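Local atomic coordinates of DNA polymerase (Pyrobaculum calidifontis, PDB entry 5MDN), a protein that probably catalyses the template-directed extension of DNA from deoxyribonucleoside triphosphates, releasing diphosphate, as a family B polymerase of a hyperthermophilic archaeon. Residues Ile352-Val357 with Gln504-Val509; Asp415-Asp420 with Val566-Ala571; Leu419-Met424 with Ile585-Asp590; Met424-Met429 with Met510-Tyr515. All coordinates share one frame; numbering follows the deposited sequence.

Contact 1 of 4, residues Ile352-Val357 with Gln504-Val509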
loop_
_atom_site.group_PDB
_atom_site.type_symbol
_atom_site.label_atom_id
_atom_site.label_comp_id
_atom_site.label_asym_id
_atom_site.label_seq_id
_atom_site.Cartn_x
_atom_site.Cartn_y
_atom_site.Cartn_z
ATOM N N ILE A 352 10.938 -7.036 0.354
ATOM C CA ILE A 352 12.240 -7.024 1.018
ATOM C C ILE A 352 13.190 -6.067 0.308
ATOM O O ILE A 352 13.921 -5.303 0.952
ATOM C CB ILE A 352 12.815 -8.450 1.094
ATOM C CG1 ILE A 352 11.994 -9.301 2.068
ATOM C CG2 ILE A 352 14.278 -8.424 1.508
ATOM C CD1 ILE A 352 12.437 -10.743 2.149
ATOM N N GLN A 353 13.186 -6.082 -1.027
ATOM C CA GLN A 353 14.037 -5.161 -1.773
ATOM C C GLN A 353 13.520 -3.733 -1.669
ATOM O O GLN A 353 14.309 -2.789 -1.538
ATOM C CB GLN A 353 14.132 -5.597 -3.234
ATOM C CG GLN A 353 14.733 -6.979 -3.430
ATOM C CD GLN A 353 16.129 -7.090 -2.853
ATOM O OE1 GLN A 353 16.938 -6.170 -2.972
ATOM N NE2 GLN A 353 16.421 -8.223 -2.224
ATOM N N LEU A 354 12.198 -3.554 -1.721
ATOM C CA LEU A 354 11.621 -2.232 -1.519
ATOM C C LEU A 354 11.878 -1.710 -0.111
ATOM O O LEU A 354 11.728 -0.507 0.128
ATOM C CB LEU A 354 10.116 -2.265 -1.804
ATOM C CG LEU A 354 9.412 -0.914 -1.960
ATOM C CD1 LEU A 354 10.015 -0.133 -3.119
ATOM C CD2 LEU A 354 7.913 -1.091 -2.150
ATOM N N SER A 355 12.235 -2.590 0.829
ATOM C CA SER A 355 12.606 -2.158 2.173
ATOM C C SER A 355 14.058 -1.690 2.233
ATOM O O SER A 355 14.370 -0.723 2.936
ATOM C CB SER A 355 12.366 -3.288 3.173
ATOM O OG SER A 355 12.851 -2.936 4.456
ATOM N N SER A 356 14.957 -2.370 1.513
ATOM C CA SER A 356 16.358 -1.960 1.509
ATOM C C SER A 356 16.550 -0.694 0.685
ATOM O O SER A 356 17.366 0.168 1.037
ATOM C CB SER A 356 17.240 -3.092 0.983
ATOM O OG SER A 356 16.891 -3.440 -0.346
ATOM N N VAL A 357 15.800 -0.558 -0.410
ATOM C CA VAL A 357 15.560 0.760 -0.976
ATOM C C VAL A 357 14.567 1.501 -0.083
ATOM O O VAL A 357 13.876 0.904 0.750
ATOM C CB VAL A 357 15.051 0.645 -2.423
ATOM C CG1 VAL A 357 15.141 1.982 -3.141
ATOM C CG2 VAL A 357 15.835 -0.424 -3.175
ATOM N N GLN A 504 16.165 -4.772 -8.938
ATOM C CA GLN A 504 16.148 -3.837 -10.059
ATOM C C GLN A 504 14.807 -3.119 -10.163
ATOM O O GLN A 504 14.763 -1.902 -10.382
ATOM C CB GLN A 504 16.474 -4.574 -11.359
ATOM C CG GLN A 504 16.236 -3.770 -12.634
ATOM C CD GLN A 504 14.833 -3.943 -13.187
ATOM O OE1 GLN A 504 14.288 -3.042 -13.825
ATOM N NE2 GLN A 504 14.240 -5.106 -12.942
ATOM N N ARG A 505 13.700 -3.853 -10.017
ATOM C CA ARG A 505 12.389 -3.220 -10.125
ATOM C C ARG A 505 12.126 -2.291 -8.945
ATOM O O ARG A 505 11.519 -1.226 -9.111
ATOM C CB ARG A 505 11.287 -4.275 -10.230
ATOM C CG ARG A 505 9.891 -3.665 -10.236
ATOM C CD ARG A 505 8.824 -4.624 -10.733
ATOM N NE ARG A 505 7.487 -4.134 -10.405
ATOM C CZ ARG A 505 6.750 -4.572 -9.388
ATOM N NH1 ARG A 505 7.209 -5.525 -8.589
ATOM N NH2 ARG A 505 5.546 -4.058 -9.175
ATOM N N ALA A 506 12.575 -2.676 -7.746
ATOM C CA ALA A 506 12.347 -1.843 -6.568
ATOM C C ALA A 506 12.980 -0.469 -6.732
ATOM O O ALA A 506 12.401 0.544 -6.322
ATOM C CB ALA A 506 12.888 -2.537 -5.320
ATOM N N LEU A 507 14.173 -0.413 -7.327
ATOM C CA LEU A 507 14.798 0.874 -7.615
ATOM C C LEU A 507 13.989 1.661 -8.641
ATOM O O LEU A 507 13.815 2.877 -8.500
ATOM C CB LEU A 507 16.231 0.662 -8.097
ATOM C CG LEU A 507 17.213 0.188 -7.025
ATOM C CD1 LEU A 507 18.384 -0.561 -7.646
ATOM C CD2 LEU A 507 17.705 1.353 -6.184
ATOM N N LYS A 508 13.506 0.984 -9.688
ATOM C CA LYS A 508 12.674 1.633 -10.699
ATOM C C LYS A 508 11.435 2.274 -10.081
ATOM O O LYS A 508 11.105 3.428 -10.378
ATOM C CB LYS A 508 12.242 0.609 -11.746
ATOM C CG LYS A 508 11.300 1.172 -12.794
ATOM C CD LYS A 508 10.882 0.117 -13.799
ATOM C CE LYS A 508 9.883 0.686 -14.794
ATOM N NZ LYS A 508 9.414 -0.340 -15.767
ATOM N N VAL A 509 10.728 1.530 -9.223
ATOM C CA VAL A 509 9.463 2.016 -8.679
ATOM C C VAL A 509 9.680 3.261 -7.828
ATOM O O VAL A 509 8.897 4.217 -7.889
ATOM C CB VAL A 509 8.760 0.898 -7.887
ATOM C CG1 VAL A 509 7.481 1.419 -7.243
ATOM C CG2 VAL A 509 8.456 -0.279 -8.793
#
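The C-terminal end of helix 326-356 comes up against helix 495-512 at A506, where the two backbones draw nearest, with CA of L354 only 5.1 Å from CA of A506. The methyl of A506 is the centre of the contact: it sits directly on the backbone of the other helix, CB lying 3.8 Å from N of L354 and 3.9 Å from the carbonyl carbon of Q353. Alanine suits the place because its single methyl can lie directly on the opposing backbone. V357, the first residue beyond the helix, makes the second tight point. Its CG1 and CG2 both rest 4.0 Å from CD2 of L507, so the fork of the valine straddles one methyl branch of the leucine, the two side chains crossing at about a right angle. L354, with CG anti to the backbone N (chi1 -166°), reaches past A506 and also touches M510. At the helix end, Q353 O takes two donors, V357 N and, on a carbonyl lone pair, S356 OG at 2.9 Å, so two hydrogen bonds grip this one oxygen. The other side of 504-509 is looser and more polar: Q504 points away, R505 is exposed and makes a cation-pi contact with F350, and the extended K508 leads away from this contact, packing on R480 and approaching D420. L507 also packs on helix 468-486, and these two helices form the antiparallel pair characteristic of the fingers of family B polymerases, with K508 opening the KxxxNxxYG signature of motif B.

Contact 2 of 4, residues Asp415-Asp420 with Val566-Ala571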
loop_
_atom_site.group_PDB
_atom_site.type_symbol
_atom_site.label_atom_id
_atom_site.label_comp_id
_atom_site.label_asym_id
_atom_site.label_seq_id
_atom_site.Cartn_x
_atom_site.Cartn_y
_atom_site.Cartn_z
ATOM N N ASP A 415 -6.907 -5.859 -29.934
ATOM C CA ASP A 415 -5.451 -5.908 -30.050
ATOM C C ASP A 415 -4.816 -4.566 -29.704
ATOM O O ASP A 415 -4.491 -3.778 -30.597
ATOM C CB ASP A 415 -5.035 -6.340 -31.460
ATOM C CG ASP A 415 -5.415 -7.775 -31.769
ATOM O OD1 ASP A 415 -5.389 -8.611 -30.841
ATOM O OD2 ASP A 415 -5.735 -8.067 -32.940
ATOM N N VAL A 416 -4.613 -4.303 -28.415
ATOM C CA VAL A 416 -4.130 -3.013 -27.938
ATOM C C VAL A 416 -2.911 -3.240 -27.057
ATOM O O VAL A 416 -2.934 -4.101 -26.170
ATOM C CB VAL A 416 -5.221 -2.248 -27.164
ATOM C CG1 VAL A 416 -4.665 -0.958 -26.582
ATOM C CG2 VAL A 416 -6.415 -1.967 -28.064
ATOM N N LEU A 417 -1.852 -2.471 -27.301
ATOM C CA LEU A 417 -0.662 -2.463 -26.463
ATOM C C LEU A 417 -0.630 -1.188 -25.631
ATOM O O LEU A 417 -0.891 -0.093 -26.142
ATOM C CB LEU A 417 0.614 -2.562 -27.306
ATOM C CG LEU A 417 0.802 -3.804 -28.178
ATOM C CD1 LEU A 417 2.172 -3.781 -28.840
ATOM C CD2 LEU A 417 0.629 -5.064 -27.349
ATOM N N VAL A 418 -0.308 -1.336 -24.349
ATOM C CA VAL A 418 -0.128 -0.209 -23.442
ATOM C C VAL A 418 1.366 0.001 -23.235
ATOM O O VAL A 418 2.068 -0.896 -22.750
ATOM C CB VAL A 418 -0.847 -0.443 -22.104
ATOM C CG1 VAL A 418 -0.604 0.729 -21.164
ATOM C CG2 VAL A 418 -2.334 -0.648 -22.337
ATOM N N LEU A 419 1.854 1.184 -23.595
ATOM C CA LEU A 419 3.268 1.512 -23.488
ATOM C C LEU A 419 3.507 2.322 -22.221
ATOM O O LEU A 419 2.823 3.322 -21.978
ATOM C CB LEU A 419 3.743 2.287 -24.719
ATOM C CG LEU A 419 3.641 1.534 -26.050
ATOM C CD1 LEU A 419 3.869 2.464 -27.233
ATOM C CD2 LEU A 419 4.617 0.371 -26.082
ATOM N N ASP A 420 4.480 1.890 -21.424
ATOM C CA ASP A 420 4.784 2.520 -20.145
ATOM C C ASP A 420 5.732 3.694 -20.362
ATOM O O ASP A 420 6.821 3.523 -20.921
ATOM C CB ASP A 420 5.396 1.504 -19.180
ATOM C CG ASP A 420 5.406 1.995 -17.745
ATOM O OD1 ASP A 420 4.951 3.131 -17.497
ATOM O OD2 ASP A 420 5.881 1.245 -16.866
ATOM N N VAL A 566 -1.818 2.019 -27.837
ATOM C CA VAL A 566 -1.671 1.972 -29.286
ATOM C C VAL A 566 -2.119 0.610 -29.797
ATOM O O VAL A 566 -2.157 -0.379 -29.061
ATOM C CB VAL A 566 -0.223 2.263 -29.747
ATOM C CG1 VAL A 566 0.205 3.660 -29.323
ATOM C CG2 VAL A 566 0.734 1.216 -29.194
ATOM N N LYS A 567 -2.463 0.575 -31.082
ATOM C CA LYS A 567 -2.862 -0.668 -31.725
ATOM C C LYS A 567 -1.640 -1.543 -31.983
ATOM O O LYS A 567 -0.576 -1.054 -32.372
ATOM C CB LYS A 567 -3.593 -0.371 -33.035
ATOM C CG LYS A 567 -4.188 -1.593 -33.713
ATOM C CD LYS A 567 -5.439 -2.076 -32.996
ATOM C CE LYS A 567 -6.696 -1.421 -33.541
ATOM N NZ LYS A 567 -7.476 -2.374 -34.384
ATOM N N LYS A 568 -1.799 -2.846 -31.764
ATOM C CA LYS A 568 -0.688 -3.782 -31.890
ATOM C C LYS A 568 -0.302 -3.945 -33.357
ATOM O O LYS A 568 -1.139 -4.306 -34.191
ATOM C CB LYS A 568 -1.065 -5.131 -31.284
ATOM C CG LYS A 568 0.044 -6.173 -31.319
ATOM C CD LYS A 568 -0.430 -7.491 -30.721
ATOM C CE LYS A 568 0.653 -8.559 -30.759
ATOM N NZ LYS A 568 1.708 -8.329 -29.735
ATOM N N SER A 569 0.962 -3.679 -33.668
ATOM C CA SER A 569 1.486 -3.877 -35.010
ATOM C C SER A 569 2.978 -4.160 -34.915
ATOM O O SER A 569 3.576 -4.102 -33.839
ATOM C CB SER A 569 1.220 -2.661 -35.905
ATOM O OG SER A 569 1.940 -1.529 -35.452
ATOM N N GLY A 570 3.577 -4.485 -36.062
ATOM C CA GLY A 570 5.024 -4.573 -36.125
ATOM C C GLY A 570 5.709 -3.229 -35.986
ATOM O O GLY A 570 6.869 -3.158 -35.569
ATOM N N ALA A 571 5.008 -2.149 -36.340
ATOM C CA ALA A 571 5.598 -0.816 -36.325
ATOM C C ALA A 571 5.910 -0.306 -34.921
ATOM O O ALA A 571 6.664 0.666 -34.789
ATOM C CB ALA A 571 4.668 0.169 -37.035
#
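Strands 416-420 and 563-567 run antiparallel, with L417 and V566 as a hydrogen-bonded pair, L417 N reaching V566 O at 2.8 Å and V566 N returning to L417 O at 2.9 Å, both nearly along the C=O axis. These are neighbouring strands of the palm sheet of family B polymerases, the first leading into motif A and the second completing the hairpin that carries the YGDTDS sequence of motif C. A third bond, K568 N to D415 O at 3.1 Å, approaches from 43° above the carbonyl plane, as the chain corners at D415. V566 puts CG2 in the crowded position between its backbone N and carbonyl carbon, and that methyl meets CD1 of L419 at 3.9 Å, the side chains crossing at about a right angle. Branched residues fit this buried face. Nearer the sheet's end, L417 CG lies 3.9 Å from CB of K568, whose aliphatic chain runs straight and then bends at its last torsion (chi4 75°). Lysine suits this exposed end of the strand pair: its methylenes shield the leucine while NZ makes a long, weak ion pair with D592. K567 curls over the D415 carbonyl, and R610 holds the D415 carboxylate in a salt bridge. Just before helix 572-583, S569 OG, turned by a chi1 of 66°, accepts a weak capping bond from A571 N at 3.3 Å.

Contact 3 of 4, residues Leu419-Met424 with Ile585-Asp590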
loop_
_atom_site.group_PDB
_atom_site.type_symbol
_atom_site.label_atom_id
_atom_site.label_comp_id
_atom_site.label_asym_id
_atom_site.label_seq_id
_atom_site.Cartn_x
_atom_site.Cartn_y
_atom_site.Cartn_z
ATOM N N LEU A 419 1.854 1.184 -23.595
ATOM C CA LEU A 419 3.268 1.512 -23.488
ATOM C C LEU A 419 3.507 2.322 -22.221
ATOM O O LEU A 419 2.823 3.322 -21.978
ATOM C CB LEU A 419 3.743 2.287 -24.719
ATOM C CG LEU A 419 3.641 1.534 -26.050
ATOM C CD1 LEU A 419 3.869 2.464 -27.233
ATOM C CD2 LEU A 419 4.617 0.371 -26.082
ATOM N N ASP A 420 4.480 1.890 -21.424
ATOM C CA ASP A 420 4.784 2.520 -20.145
ATOM C C ASP A 420 5.732 3.694 -20.362
ATOM O O ASP A 420 6.821 3.523 -20.921
ATOM C CB ASP A 420 5.396 1.504 -19.180
ATOM C CG ASP A 420 5.406 1.995 -17.745
ATOM O OD1 ASP A 420 4.951 3.131 -17.497
ATOM O OD2 ASP A 420 5.881 1.245 -16.866
ATOM N N PHE A 421 5.316 4.883 -19.922
ATOM C CA PHE A 421 6.119 6.095 -20.023
ATOM C C PHE A 421 6.575 6.611 -18.660
ATOM O O PHE A 421 6.900 7.795 -18.529
ATOM C CB PHE A 421 5.342 7.184 -20.765
ATOM C CG PHE A 421 5.516 7.149 -22.256
ATOM C CD1 PHE A 421 4.735 6.317 -23.038
ATOM C CD2 PHE A 421 6.450 7.962 -22.879
ATOM C CE1 PHE A 421 4.885 6.285 -24.409
ATOM C CE2 PHE A 421 6.605 7.935 -24.252
ATOM C CZ PHE A 421 5.821 7.096 -25.018
ATOM N N SER A 422 6.584 5.753 -17.635
ATOM C CA SER A 422 6.862 6.222 -16.280
ATOM C C SER A 422 8.313 6.658 -16.102
ATOM O O SER A 422 8.589 7.566 -15.309
ATOM C CB SER A 422 6.510 5.133 -15.268
ATOM O OG SER A 422 5.111 4.905 -15.231
ATOM N N SER A 423 9.250 6.037 -16.822
ATOM C CA SER A 423 10.651 6.432 -16.724
ATOM C C SER A 423 10.926 7.799 -17.337
ATOM O O SER A 423 12.056 8.289 -17.237
ATOM C CB SER A 423 11.542 5.381 -17.390
ATOM O OG SER A 423 11.315 4.095 -16.845
ATOM N N MET A 424 9.926 8.412 -17.971
ATOM C CA MET A 424 10.097 9.737 -18.562
ATOM C C MET A 424 10.413 10.793 -17.508
ATOM O O MET A 424 11.232 11.689 -17.744
ATOM C CB MET A 424 8.833 10.105 -19.335
ATOM C CG MET A 424 8.851 11.448 -20.030
ATOM S SD MET A 424 7.435 11.557 -21.134
ATOM C CE MET A 424 6.104 11.655 -19.944
ATOM N N ILE A 585 14.727 7.693 -23.506
ATOM C CA ILE A 585 13.791 7.146 -22.532
ATOM C C ILE A 585 13.528 5.692 -22.891
ATOM O O ILE A 585 13.240 5.379 -24.053
ATOM C CB ILE A 585 12.480 7.951 -22.497
ATOM C CG1 ILE A 585 12.749 9.386 -22.041
ATOM C CG2 ILE A 585 11.465 7.291 -21.579
ATOM C CD1 ILE A 585 11.556 10.300 -22.154
ATOM N N GLU A 586 13.621 4.809 -21.900
ATOM C CA GLU A 586 13.324 3.396 -22.104
ATOM C C GLU A 586 11.823 3.165 -21.979
ATOM O O GLU A 586 11.235 3.412 -20.920
ATOM C CB GLU A 586 14.087 2.538 -21.100
ATOM C CG GLU A 586 14.089 1.057 -21.433
ATOM C CD GLU A 586 14.697 0.214 -20.331
ATOM O OE1 GLU A 586 15.233 0.795 -19.364
ATOM O OE2 GLU A 586 14.643 -1.030 -20.433
ATOM N N ILE A 587 11.205 2.692 -23.057
ATOM C CA ILE A 587 9.779 2.389 -23.088
ATOM C C ILE A 587 9.602 0.878 -23.152
ATOM O O ILE A 587 10.354 0.184 -23.847
ATOM C CB ILE A 587 9.089 3.083 -24.281
ATOM C CG1 ILE A 587 9.237 4.602 -24.180
ATOM C CG2 ILE A 587 7.617 2.699 -24.359
ATOM C CD1 ILE A 587 8.697 5.195 -22.896
ATOM N N LYS A 588 8.604 0.372 -22.428
ATOM C CA LYS A 588 8.318 -1.055 -22.387
ATOM C C LYS A 588 6.816 -1.275 -22.469
ATOM O O LYS A 588 6.026 -0.488 -21.942
ATOM C CB LYS A 588 8.869 -1.721 -21.116
ATOM C CG LYS A 588 8.802 -3.251 -21.138
ATOM C CD LYS A 588 9.583 -3.895 -19.997
ATOM C CE LYS A 588 11.067 -3.596 -20.101
ATOM N NZ LYS A 588 11.626 -4.145 -21.369
ATOM N N VAL A 589 6.435 -2.362 -23.135
ATOM C CA VAL A 589 5.031 -2.739 -23.245
ATOM C C VAL A 589 4.538 -3.188 -21.876
ATOM O O VAL A 589 4.998 -4.200 -21.336
ATOM C CB VAL A 589 4.842 -3.833 -24.300
ATOM C CG1 VAL A 589 3.411 -4.335 -24.275
ATOM C CG2 VAL A 589 5.213 -3.296 -25.676
ATOM N N ASP A 590 3.598 -2.432 -21.308
ATOM C CA ASP A 590 3.076 -2.762 -19.989
ATOM C C ASP A 590 2.023 -3.861 -20.068
ATOM O O ASP A 590 2.078 -4.836 -19.311
ATOM C CB ASP A 590 2.496 -1.513 -19.321
ATOM C CG ASP A 590 2.320 -1.679 -17.829
ATOM O OD1 ASP A 590 3.243 -2.214 -17.179
ATOM O OD2 ASP A 590 1.258 -1.281 -17.308
#
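From CB, I587 reaches across to motif A, the DFSSMYP sequence that begins at D420. CB lies 4.1 Å from D420 O; CG2 passes the same oxygen and touches L419 CB; beyond CG1 a chi2 of -57° swings CD1 beside D420 O and over one face of the F421 ring, a CH-pi contact 3.7 Å from the centroid and 15° off the normal. Isoleucine suits the place, its two branches dividing between L419 and the buried phenyl. I585 CD1 meets M424 CG at 3.6 Å. On the polar side the strands join through D420 N to K588 O, 2.9 Å and nearly straight. The D420 carboxylate turns back on its own chain: OD1 accepts S422 OG at 2.9 Å on its syn lone pair, and S422 N from above the carboxylate plane, forming an Asx turn. An alanine at D420 would remove that doubly gripped oxygen and would probably loosen the turn into the following helix. D420 OD2 lies 4.4 Å from D590 OD1, with K508 close by. Two acids so near each other would tend to raise their affinity for protons or cations, consistent with relatives in which the motif A aspartate binds metal.

Contact 4 of 4, residues Met424-Met429 with Met510-Tyr515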
loop_
_atom_site.group_PDB
_atom_site.type_symbol
_atom_site.label_atom_id
_atom_site.label_comp_id
_atom_site.label_asym_id
_atom_site.label_seq_id
_atom_site.Cartn_x
_atom_site.Cartn_y
_atom_site.Cartn_z
ATOM N N MET A 424 9.926 8.412 -17.971
ATOM C CA MET A 424 10.097 9.737 -18.562
ATOM C C MET A 424 10.413 10.793 -17.508
ATOM O O MET A 424 11.232 11.689 -17.744
ATOM C CB MET A 424 8.833 10.105 -19.335
ATOM C CG MET A 424 8.851 11.448 -20.030
ATOM S SD MET A 424 7.435 11.557 -21.134
ATOM C CE MET A 424 6.104 11.655 -19.944
ATOM N N TYR A 425 9.768 10.713 -16.345
ATOM C CA TYR A 425 9.828 11.773 -15.346
ATOM C C TYR A 425 11.203 11.901 -14.694
ATOM O O TYR A 425 11.688 13.028 -14.523
ATOM C CB TYR A 425 8.748 11.558 -14.288
ATOM C CG TYR A 425 7.362 11.606 -14.867
ATOM C CD1 TYR A 425 6.779 12.819 -15.210
ATOM C CD2 TYR A 425 6.643 10.441 -15.096
ATOM C CE1 TYR A 425 5.517 12.872 -15.749
ATOM C CE2 TYR A 425 5.380 10.484 -15.636
ATOM C CZ TYR A 425 4.823 11.702 -15.960
ATOM O OH TYR A 425 3.565 11.744 -16.496
ATOM N N PRO A 426 11.866 10.806 -14.296
ATOM C CA PRO A 426 13.265 10.959 -13.858
ATOM C C PRO A 426 14.158 11.544 -14.937
ATOM O O PRO A 426 14.997 12.405 -14.642
ATOM C CB PRO A 426 13.674 9.527 -13.487
ATOM C CG PRO A 426 12.403 8.860 -13.125
ATOM C CD PRO A 426 11.379 9.432 -14.060
ATOM N N ASN A 427 14.003 11.089 -16.185
ATOM C CA ASN A 427 14.769 11.647 -17.296
ATOM C C ASN A 427 14.590 13.157 -17.391
ATOM O O ASN A 427 15.570 13.905 -17.481
ATOM C CB ASN A 427 14.349 10.982 -18.608
ATOM C CG ASN A 427 15.383 10.006 -19.127
ATOM O OD1 ASN A 427 15.904 9.177 -18.379
ATOM N ND2 ASN A 427 15.694 10.106 -20.414
ATOM N N ILE A 428 13.337 13.619 -17.397
ATOM C CA ILE A 428 13.057 15.052 -17.478
ATOM C C ILE A 428 13.739 15.799 -16.336
ATOM O O ILE A 428 14.382 16.836 -16.540
ATOM C CB ILE A 428 11.538 15.293 -17.488
ATOM C CG1 ILE A 428 11.003 15.202 -18.916
ATOM C CG2 ILE A 428 11.197 16.649 -16.888
ATOM C CD1 ILE A 428 9.506 15.099 -18.989
ATOM N N MET A 429 13.608 15.281 -15.111
ATOM C CA MET A 429 14.134 15.990 -13.950
ATOM C C MET A 429 15.658 15.948 -13.895
ATOM O O MET A 429 16.281 16.890 -13.393
ATOM C CB MET A 429 13.527 15.412 -12.672
ATOM C CG MET A 429 12.054 15.753 -12.502
ATOM S SD MET A 429 11.350 15.188 -10.944
ATOM C CE MET A 429 11.269 13.422 -11.223
ATOM N N MET A 510 10.749 3.278 -7.030
ATOM C CA MET A 510 11.026 4.450 -6.205
ATOM C C MET A 510 11.428 5.647 -7.061
ATOM O O MET A 510 11.046 6.785 -6.763
ATOM C CB MET A 510 12.111 4.123 -5.182
ATOM C CG MET A 510 11.704 3.038 -4.195
ATOM S SD MET A 510 10.294 3.488 -3.162
ATOM C CE MET A 510 10.859 5.035 -2.464
ATOM N N ALA A 511 12.206 5.414 -8.120
ATOM C CA ALA A 511 12.561 6.492 -9.038
ATOM C C ALA A 511 11.326 7.052 -9.736
ATOM O O ALA A 511 11.141 8.273 -9.812
ATOM C CB ALA A 511 13.582 5.991 -10.058
ATOM N N ASN A 512 10.469 6.171 -10.259
ATOM C CA ASN A 512 9.279 6.620 -10.974
ATOM C C ASN A 512 8.207 7.176 -10.042
ATOM O O ASN A 512 7.288 7.856 -10.513
ATOM C CB ASN A 512 8.701 5.472 -11.802
ATOM C CG ASN A 512 9.660 4.983 -12.868
ATOM O OD1 ASN A 512 10.617 5.674 -13.220
ATOM N ND2 ASN A 512 9.405 3.792 -13.396
ATOM N N ALA A 513 8.297 6.902 -8.741
ATOM C CA ALA A 513 7.347 7.457 -7.786
ATOM C C ALA A 513 7.617 8.920 -7.459
ATOM O O ALA A 513 6.748 9.579 -6.877
ATOM C CB ALA A 513 7.357 6.636 -6.497
ATOM N N MET A 514 8.808 9.427 -7.794
ATOM C CA MET A 514 9.178 10.804 -7.470
ATOM C C MET A 514 8.152 11.807 -7.989
ATOM O O MET A 514 7.747 12.728 -7.270
ATOM C CB MET A 514 10.561 11.114 -8.041
ATOM C CG MET A 514 11.242 12.319 -7.416
ATOM S SD MET A 514 11.760 12.000 -5.720
ATOM C CE MET A 514 12.765 10.536 -5.953
ATOM N N TYR A 515 7.735 11.650 -9.251
ATOM C CA TYR A 515 6.844 12.624 -9.878
ATOM C C TYR A 515 5.533 12.768 -9.112
ATOM O O TYR A 515 5.043 13.887 -8.911
ATOM C CB TYR A 515 6.583 12.222 -11.329
ATOM C CG TYR A 515 5.483 13.002 -12.011
ATOM C CD1 TYR A 515 5.646 14.346 -12.324
ATOM C CD2 TYR A 515 4.290 12.388 -12.361
ATOM C CE1 TYR A 515 4.641 15.058 -12.955
ATOM C CE2 TYR A 515 3.282 13.088 -12.991
ATOM C CZ TYR A 515 3.461 14.422 -13.286
ATOM O OH TYR A 515 2.450 15.108 -13.914
#
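Aromatic stacking dominates: the rings of Y425 and Y515 lie face to face, centroids 3.8 Å apart and planes only 11° from parallel. Y425 CE1 stands over the centre of the Y515 ring, 3.4 Å above its plane, and Y515 CD2 over the centre of the Y425 ring. Y425 has CG beside its backbone N (chi1 -62°), whereas Y515 has CG anti to it (chi1 169°). The methyl CE of M424 covers the opposite face of Y425, near the rim. Both tyrosines belong to family B signatures, Y425 to the SMYP of motif A and Y515 to motif B; in relatives the motif A tyrosine is the steric gate against ribonucleotides. An alanine at Y425 would remove one half of the stack, and would probably leave Y515 less firmly oriented. Apolar contacts flank the rings: the flexible M429 ends in CE 4.0 Å from M514 CG, and helix 468-486 packs on both methionines. P426, in the first helical turn where no amide hydrogen is needed, presents CG to A511 O at 3.6 Å and to N512 OD1 at 3.7 Å. Hydrogen bonds lead outside these segments: Y425 OH bonds weakly to T561 O, and backbone N512 O accepts from Y400 OH.

In the fold
Contacts 1 and 4 are buried and helical, and both use helix 495-512: contact 1 sets it against helix 326-356 through small aliphatic groups, contact 4 sets its end against helix 424-431 through stacked rings and methionines, and M510 touches L354 and V357 to join them. Neither has a hydrogen bond across it. Contacts 2 and 3 are only partly buried and lie on opposite edges of strand 416-420; three backbone bonds join contact 2, whereas contact 3 has one and relies more on aliphatic and CH-pi packing, with charged residues on the rims of both. Contact 3 adjoins contact 4 through M424, and K508 of contact 1 approaches D420, bringing fingers and palm together.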